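Long-range contact in pyruvate dehydrogenase complex, dihydrolipoamide acetyltransferase E2 component (Thermus thermophilus, PDB 2EQ9), which probably transfers acetyl groups by way of lipoate as the E2 component of the pyruvate dehydrogenase complex, here represented by its peripheral subunit-binding domain: residues V4-K9 and V30-V35. Residues are numbered along the deposited sequence; the frame is centred on the assembly and turned at random.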
# COMPACT_ATOMS: atom_id res chain seq x y z
N VAL C 4 -19.54 -5.81 11.38
CA VAL C 4 -18.14 -5.42 11.46
C VAL C 4 -17.48 -6.35 12.48
O VAL C 4 -18.15 -6.85 13.38
CB VAL C 4 -17.98 -3.95 11.91
CG1 VAL C 4 -18.85 -3.06 11.04
CG2 VAL C 4 -18.36 -3.80 13.38
N PRO C 5 -16.18 -6.61 12.33
CA PRO C 5 -15.45 -7.49 13.25
C PRO C 5 -15.65 -7.15 14.74
O PRO C 5 -15.86 -8.05 15.56
CB PRO C 5 -13.99 -7.32 12.82
CG PRO C 5 -14.10 -6.97 11.36
CD PRO C 5 -15.26 -6.00 11.35
N ALA C 6 -15.58 -5.87 15.09
CA ALA C 6 -15.75 -5.48 16.49
C ALA C 6 -17.08 -5.97 17.07
O ALA C 6 -17.14 -6.41 18.22
CB ALA C 6 -15.66 -3.95 16.62
N ALA C 7 -18.14 -5.90 16.27
CA ALA C 7 -19.45 -6.36 16.71
C ALA C 7 -19.51 -7.88 16.85
O ALA C 7 -20.06 -8.40 17.82
CB ALA C 7 -20.53 -5.87 15.75
N ARG C 8 -18.92 -8.59 15.88
CA ARG C 8 -18.92 -10.06 15.92
C ARG C 8 -18.14 -10.53 17.14
O ARG C 8 -18.51 -11.51 17.80
CB ARG C 8 -18.29 -10.64 14.64
CG ARG C 8 -18.76 -9.96 13.36
CD ARG C 8 -18.51 -10.79 12.11
NE ARG C 8 -17.10 -11.10 11.85
CZ ARG C 8 -16.30 -10.40 11.04
NH1 ARG C 8 -16.76 -9.34 10.40
NH2 ARG C 8 -15.05 -10.81 10.84
N LYS C 9 -17.05 -9.83 17.43
CA LYS C 9 -16.20 -10.15 18.56
C LYS C 9 -16.97 -9.99 19.87
O LYS C 9 -16.97 -10.88 20.71
CB LYS C 9 -14.97 -9.24 18.54
CG LYS C 9 -13.77 -9.81 19.28
CD LYS C 9 -13.74 -9.38 20.73
CE LYS C 9 -13.31 -7.93 20.87
NZ LYS C 9 -13.34 -7.49 22.30
N VAL C 30 -24.45 -4.36 11.26
CA VAL C 30 -24.40 -4.45 12.71
C VAL C 30 -23.14 -3.82 13.29
O VAL C 30 -22.02 -4.16 12.89
CB VAL C 30 -24.48 -5.92 13.16
CG1 VAL C 30 -24.56 -6.00 14.68
CG2 VAL C 30 -25.68 -6.60 12.52
N ARG C 31 -23.32 -2.89 14.22
CA ARG C 31 -22.22 -2.20 14.87
C ARG C 31 -22.13 -2.61 16.33
O ARG C 31 -23.08 -3.18 16.87
CB ARG C 31 -22.43 -0.68 14.81
CG ARG C 31 -22.56 -0.12 13.42
CD ARG C 31 -21.23 -0.13 12.70
NE ARG C 31 -21.34 0.58 11.43
CZ ARG C 31 -20.30 1.05 10.74
NH1 ARG C 31 -20.50 1.68 9.59
NH2 ARG C 31 -19.07 0.90 11.20
N VAL C 32 -21.00 -2.32 16.96
CA VAL C 32 -20.80 -2.64 18.37
C VAL C 32 -21.95 -2.08 19.21
O VAL C 32 -22.38 -2.70 20.19
CB VAL C 32 -19.46 -2.05 18.90
CG1 VAL C 32 -19.45 -2.03 20.42
CG2 VAL C 32 -18.30 -2.88 18.38
N GLU C 33 -22.44 -0.91 18.83
CA GLU C 33 -23.54 -0.28 19.55
C GLU C 33 -24.77 -1.18 19.50
O GLU C 33 -25.41 -1.43 20.52
CB GLU C 33 -23.87 1.09 18.94
CG GLU C 33 -22.66 2.00 18.78
CD GLU C 33 -21.87 1.70 17.51
OE1 GLU C 33 -22.34 2.10 16.42
OE2 GLU C 33 -20.80 1.07 17.61
N ASP C 34 -25.11 -1.66 18.30
CA ASP C 34 -26.26 -2.53 18.12
C ASP C 34 -26.18 -3.79 18.98
O ASP C 34 -27.16 -4.19 19.60
CB ASP C 34 -26.41 -2.93 16.65
CG ASP C 34 -26.50 -1.73 15.73
OD1 ASP C 34 -27.27 -0.80 16.04
OD2 ASP C 34 -25.81 -1.73 14.68
N VAL C 35 -25.01 -4.42 19.00
CA VAL C 35 -24.84 -5.64 19.79
C VAL C 35 -25.13 -5.34 21.26
O VAL C 35 -25.79 -6.12 21.94
CB VAL C 35 -23.41 -6.20 19.64
CG1 VAL C 35 -23.27 -7.48 20.46
CG2 VAL C 35 -23.12 -6.49 18.18
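Ala-7 faces Val-32 across the contact, their CA atoms 4.3 Å apart, a closeness consistent with the small side chain of Ala-7. Its methyl, CB, meets CG2 of Val-35 at 3.6 Å and also packs against the carbonyl O of Val-30 and, more loosely, its CG1. CG2 of Val-35, anti to its own carbonyl carbon, touches both CB and the carbonyl O of Ala-7. One residue earlier in the helix, Ala-6 CB lies 3.3 Å from Val-32 CG2, tighter than ordinary van der Waals contact. The two segments are also linked through their backbones just ahead of the helices: Val-4 N donates a weak hydrogen bond of 3.3 Å to Val-30 O, while both methyls of Val-4 lie close to the same oxygen. Arg-31 crosses the Val-4 side chain at about a right angle, its NH2 4.0 Å from Val-4 CG1. Around this first shell, Asp-34 OD2 accepts a 2.8 Å bond from Arg-31 N on its anti side and another from Ser-24 OG, tying the start of helix 32-39 to the preceding loop. The Val-30 side chain also touches Ile-18 and Val-21 in the loops, and that of Val-35 touches Leu-10 and Ala-11 of helix 5-13. Arg-31 NH2 is hydrogen-bonded to the backbone of one chain of another protein, whereas Arg-8, which makes no contact with 30-35, uses NE and NH2 in salt bridges to acid on a second such chain. Two short helices, packed through small aliphatic residues and joined by a long loop, are characteristic of the peripheral subunit-binding domain, the E3-binding module of 2-oxoacid dehydrogenase complexes.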